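Local coordinates for KaiC-like domain-containing protein (Pyrococcus horikoshii, PDB 2EKD) that is of unknown function but probably belongs to the P-loop NTPase clan, with a KaiC-like domain, and assembles with further copies of itself, at residues L31-Y34 with I35-S39; L49-Y52 with Y53-T57. All coordinates share one frame; numbering follows the deposited sequence.

Contact 1. Residues L31-Y34 with I35-S39; sequences LLYY and IVNNS
Leu31 meets Ile35 one turn further along helix 29-37, where the amide N of Ile35 bonds to Leu31 O at 3.0 Å. On the same flank Leu31 CG lies 4.5 Å from Ile35 CD1, a loose apolar touch. Branched aliphatic chains suit this side, since Ile35 goes on to pack against Phe8 and Phe9 of helix 5-9 and Ile115 of strand 114-119. Leu32 repeats the pattern with Val36: Leu32 O accepts from Val36 N, and the two side chains run side by side in the same direction, with Leu32 CD1 4.2 Å from Val36 CG2. Helix 29-37 follows strand 17-22 and leads on to strand 44-48, so it is a connecting helix of an alpha/beta sheet fold, consistent with the P-loop NTPase clan, and Leu32 packs on Pro117 and Leu119 of strand 114-119. Tyr33 O accepts the backbone N of Asn37 at 2.8 Å, with the donor almost in line with the carbonyl. Its ring, carried toward the helix C-terminus by a first torsion that sets CG anti to the backbone N (chi1 -174°), is roofed by Asn37: CB stands over one face, 4.1 Å from the ring centroid, in a CH-pi contact offset toward the rim, while Asn37 OD1 comes to 3.5 Å from Tyr33 CE2. The amide plane is inclined 38° to the ring. Tyr33 OH reaches Asp65 O and Phe64 meets the ring edge-to-face, so an alanine here would probably leave Asn37 CB without its aromatic floor and Asp65 O without its hydroxyl partner. Tyr34, whose hydroxyl bonds to Met3 O, crosses the Asn38 side chain at about a right angle where the helix ends; CD1 of its ring lies 4.1 Å from Asn38 ND2.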
loop_
_atom_site.group_PDB
_atom_site.type_symbol
_atom_site.label_atom_id
_atom_site.label_comp_id
_atom_site.label_asym_id
_atom_site.label_seq_id
_atom_site.Cartn_x
_atom_site.Cartn_y
_atom_site.Cartn_z
ATOM N N LEU F 31 31.705 1.389 12.733
ATOM C CA LEU F 31 32.072 -0.004 12.491
ATOM C C LEU F 31 33.087 -0.067 11.360
ATOM O O LEU F 31 33.977 -0.921 11.353
ATOM C CB LEU F 31 30.845 -0.839 12.116
ATOM C CG LEU F 31 31.166 -2.318 11.867
ATOM C CD1 LEU F 31 31.744 -2.942 13.147
ATOM C CD2 LEU F 31 29.904 -3.062 11.429
ATOM N N LEU F 32 32.939 0.838 10.398
ATOM C CA LEU F 32 33.860 0.894 9.276
ATOM C C LEU F 32 35.234 1.299 9.793
ATOM O O LEU F 32 36.242 0.702 9.428
ATOM C CB LEU F 32 33.414 1.927 8.241
ATOM C CG LEU F 32 34.510 2.111 7.181
ATOM C CD1 LEU F 32 34.573 0.848 6.311
ATOM C CD2 LEU F 32 34.240 3.348 6.342
ATOM N N TYR F 33 35.268 2.331 10.630
ATOM C CA TYR F 33 36.526 2.807 11.183
ATOM C C TYR F 33 37.200 1.661 11.926
ATOM O O TYR F 33 38.400 1.455 11.807
ATOM C CB TYR F 33 36.293 3.962 12.160
ATOM C CG TYR F 33 37.582 4.582 12.648
ATOM C CD1 TYR F 33 38.308 5.448 11.831
ATOM C CD2 TYR F 33 38.102 4.267 13.905
ATOM C CE1 TYR F 33 39.516 5.987 12.247
ATOM C CE2 TYR F 33 39.322 4.800 14.334
ATOM C CZ TYR F 33 40.022 5.660 13.497
ATOM O OH TYR F 33 41.225 6.194 13.901
ATOM N N TYR F 34 36.406 0.928 12.697
ATOM C CA TYR F 34 36.897 -0.203 13.470
ATOM C C TYR F 34 37.551 -1.248 12.570
ATOM O O TYR F 34 38.617 -1.785 12.890
ATOM C CB TYR F 34 35.736 -0.816 14.255
ATOM C CG TYR F 34 36.042 -2.132 14.929
ATOM C CD1 TYR F 34 36.535 -2.171 16.241
ATOM C CD2 TYR F 34 35.812 -3.341 14.272
ATOM C CE1 TYR F 34 36.784 -3.386 16.883
ATOM C CE2 TYR F 34 36.057 -4.564 14.905
ATOM C CZ TYR F 34 36.540 -4.579 16.208
ATOM O OH TYR F 34 36.753 -5.781 16.842
ATOM N N ILE F 35 36.923 -1.523 11.435
ATOM C CA ILE F 35 37.455 -2.501 10.494
ATOM C C ILE F 35 38.747 -2.030 9.806
ATOM O O ILE F 35 39.664 -2.825 9.593
ATOM C CB ILE F 35 36.392 -2.859 9.420
ATOM C CG1 ILE F 35 35.284 -3.709 10.055
ATOM C CG2 ILE F 35 37.042 -3.604 8.253
ATOM C CD1 ILE F 35 34.160 -4.101 9.086
ATOM N N VAL F 36 38.826 -0.745 9.465
ATOM C CA VAL F 36 40.011 -0.214 8.781
ATOM C C VAL F 36 41.192 0.021 9.746
ATOM O O VAL F 36 42.306 -0.445 9.530
ATOM C CB VAL F 36 39.671 1.115 8.084
ATOM C CG1 VAL F 36 40.943 1.734 7.513
ATOM C CG2 VAL F 36 38.701 0.869 6.944
ATOM N N ASN F 37 40.927 0.844 10.801
ATOM C CA ASN F 37 41.976 1.126 11.786
ATOM C C ASN F 37 42.604 -0.185 12.276
ATOM O O ASN F 37 43.812 -0.410 12.189
ATOM C CB ASN F 37 41.312 1.853 12.965
ATOM C CG ASN F 37 42.344 2.534 13.849
ATOM O OD1 ASN F 37 42.115 2.779 15.041
ATOM N ND2 ASN F 37 43.484 2.906 13.234
ATOM N N ASN F 38 41.719 -1.037 12.857
ATOM C CA ASN F 38 42.037 -2.382 13.305
ATOM C C ASN F 38 42.211 -3.322 12.118
ATOM O O ASN F 38 41.253 -3.780 11.509
ATOM C CB ASN F 38 40.894 -2.871 14.195
ATOM C CG ASN F 38 40.802 -1.997 15.419
ATOM O OD1 ASN F 38 41.236 -2.358 16.509
ATOM N ND2 ASN F 38 40.214 -0.805 15.221
ATOM N N SER F 39 43.414 -3.711 11.701
ATOM C CA SER F 39 43.516 -4.665 10.601
ATOM C C SER F 39 44.974 -5.046 10.302
ATOM O O SER F 39 45.788 -4.234 9.878
ATOM C CB SER F 39 42.879 -4.037 9.361
ATOM O OG SER F 39 42.602 -5.059 8.402
#

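Contact 2. Residues L49-Y52 with Y53-T57; sequences LDTY and YEFYT
Thr51 and Phe55 make the main side-chain contact of this first turn of helix 51-61. With OG1 set beside the backbone N (chi1 -57°), the methyl CG2 of Thr51 is left to lie alongside the Phe55 ring, 3.6 Å from Phe55 CE1, and the two side chains point the same way. Threonine serves two ends here: its methyl packs on the phenyl, while OG1 bonds to Ile48 O and Lys123 NZ. In the same packing layer the CG methylene of Glu54 rests 3.4 Å from Asp50 O.

Backbone bonds bind the turn together. Phe55 N donates to Thr51 O at 3.0 Å and Tyr56 N to Tyr52 O at 2.8 Å, both fairly straight, whereas the bond from Glu54 N to Asp50 O, at the very start of the helix, is weak at 3.5 Å. Further along, Tyr53 O is gripped by both Thr57 N and Thr57 OG1, which come from opposite faces of the carbonyl plane, the hydroxyl at 3.0 Å from Tyr53 O. That OG1 also sits over the rim of one face of the Tyr53 ring.

Among the charged groups, the Glu54 carboxylate, carried out on an extended chain, pairs with Lys123 and bonds to Ser141 of a neighbouring subunit. Asp50 holds the N-cap position without a capping bond from its side chain; its carboxylate instead accepts from Thr80 N and Lys81 N and pairs with Lys76. With two acidic residues beside the helix start, each paired with lysine, the turn probably has its negative charge well compensated, and the carboxylate of Glu54 joins the helix to the subunit interface.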
loop_
_atom_site.group_PDB
_atom_site.type_symbol
_atom_site.label_atom_id
_atom_site.label_comp_id
_atom_site.label_asym_id
_atom_site.label_seq_id
_atom_site.Cartn_x
_atom_site.Cartn_y
_atom_site.Cartn_z
ATOM N N LEU F 49 29.720 5.588 -5.666
ATOM C CA LEU F 49 29.131 6.921 -5.649
ATOM C C LEU F 49 29.513 7.805 -4.466
ATOM O O LEU F 49 28.651 8.365 -3.792
ATOM C CB LEU F 49 27.608 6.793 -5.750
ATOM C CG LEU F 49 27.157 6.277 -7.123
ATOM C CD1 LEU F 49 25.694 5.847 -7.096
ATOM C CD2 LEU F 49 27.393 7.379 -8.164
ATOM N N ASP F 50 30.815 7.930 -4.229
ATOM C CA ASP F 50 31.349 8.767 -3.152
ATOM C C ASP F 50 30.834 8.500 -1.737
ATOM O O ASP F 50 30.833 9.405 -0.897
ATOM C CB ASP F 50 31.132 10.252 -3.473
ATOM C CG ASP F 50 31.841 10.687 -4.746
ATOM O OD1 ASP F 50 32.953 10.182 -5.021
ATOM O OD2 ASP F 50 31.287 11.547 -5.465
ATOM N N THR F 51 30.414 7.269 -1.459
ATOM C CA THR F 51 29.928 6.944 -0.127
ATOM C C THR F 51 31.077 6.951 0.889
ATOM O O THR F 51 30.878 7.278 2.059
ATOM C CB THR F 51 29.220 5.570 -0.120
ATOM O OG1 THR F 51 28.155 5.589 -1.081
ATOM C CG2 THR F 51 28.647 5.258 1.263
ATOM N N TYR F 52 32.283 6.610 0.439
ATOM C CA TYR F 52 33.437 6.595 1.333
ATOM C C TYR F 52 33.687 8.009 1.855
ATOM O O TYR F 52 33.944 8.209 3.044
ATOM C CB TYR F 52 34.667 6.049 0.603
ATOM C CG TYR F 52 35.842 5.738 1.511
ATOM C CD1 TYR F 52 35.642 5.218 2.789
ATOM C CD2 TYR F 52 37.157 5.907 1.065
ATOM C CE1 TYR F 52 36.719 4.865 3.599
ATOM C CE2 TYR F 52 38.245 5.557 1.869
ATOM C CZ TYR F 52 38.017 5.033 3.134
ATOM O OH TYR F 52 39.078 4.642 3.917
ATOM N N TYR F 53 33.588 8.992 0.967
ATOM C CA TYR F 53 33.762 10.387 1.358
ATOM C C TYR F 53 32.780 10.753 2.484
ATOM O O TYR F 53 33.152 11.435 3.440
ATOM C CB TYR F 53 33.531 11.313 0.156
ATOM C CG TYR F 53 33.432 12.778 0.532
ATOM C CD1 TYR F 53 34.569 13.515 0.872
ATOM C CD2 TYR F 53 32.190 13.416 0.604
ATOM C CE1 TYR F 53 34.473 14.848 1.279
ATOM C CE2 TYR F 53 32.082 14.748 1.012
ATOM C CZ TYR F 53 33.226 15.454 1.353
ATOM O OH TYR F 53 33.114 16.749 1.818
ATOM N N GLU F 54 31.529 10.302 2.367
ATOM C CA GLU F 54 30.512 10.599 3.385
ATOM C C GLU F 54 30.858 9.954 4.731
ATOM O O GLU F 54 30.714 10.589 5.778
ATOM C CB GLU F 54 29.126 10.130 2.919
ATOM C CG GLU F 54 28.749 10.615 1.520
ATOM C CD GLU F 54 27.352 10.190 1.079
ATOM O OE1 GLU F 54 26.908 9.081 1.440
ATOM O OE2 GLU F 54 26.699 10.965 0.349
ATOM N N PHE F 55 31.310 8.699 4.708
ATOM C CA PHE F 55 31.696 8.010 5.947
ATOM C C PHE F 55 32.898 8.718 6.559
ATOM O O PHE F 55 32.964 8.947 7.770
ATOM C CB PHE F 55 32.069 6.547 5.671
ATOM C CG PHE F 55 30.898 5.600 5.676
ATOM C CD1 PHE F 55 29.792 5.830 4.871
ATOM C CD2 PHE F 55 30.918 4.458 6.472
ATOM C CE1 PHE F 55 28.720 4.935 4.857
ATOM C CE2 PHE F 55 29.853 3.561 6.464
ATOM C CZ PHE F 55 28.751 3.802 5.652
ATOM N N TYR F 56 33.850 9.062 5.700
ATOM C CA TYR F 56 35.070 9.755 6.104
ATOM C C TYR F 56 34.768 11.091 6.781
ATOM O O TYR F 56 35.284 11.383 7.856
ATOM C CB TYR F 56 35.935 9.989 4.865
ATOM C CG TYR F 56 37.138 10.870 5.079
ATOM C CD1 TYR F 56 38.329 10.350 5.576
ATOM C CD2 TYR F 56 37.093 12.223 4.748
ATOM C CE1 TYR F 56 39.449 11.150 5.728
ATOM C CE2 TYR F 56 38.205 13.037 4.900
ATOM C CZ TYR F 56 39.384 12.493 5.388
ATOM O OH TYR F 56 40.496 13.292 5.523
ATOM N N THR F 57 33.931 11.899 6.139
ATOM C CA THR F 57 33.551 13.213 6.661
ATOM C C THR F 57 32.880 13.147 8.034
ATOM O O THR F 57 33.167 13.954 8.911
ATOM C CB THR F 57 32.590 13.935 5.679
ATOM O OG1 THR F 57 33.277 14.210 4.452
ATOM C CG2 THR F 57 32.097 15.246 6.273
#

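In the fold
Contacts 1 and 2 are successive local turns, on helix 29-37 and helix 51-61, with strand 44-48 between them in the chain; their centres are about 15 Å apart. They meet where Leu32 CD2 lies 3.5 Å from Phe55 CD2, beside Leu119 of strand 114-119, which Leu32 and Tyr52 both touch. Contact 1 is the more buried and largely apolar, closing the C-terminal end of its helix against helix 5-9 and the sheet, and no other chain reaches it. Contact 2, partly buried at the N-terminal end of its helix, is richer in charge, its acidic side chains pairing with lysines beyond its two segments, and residues of a second subunit pack against it.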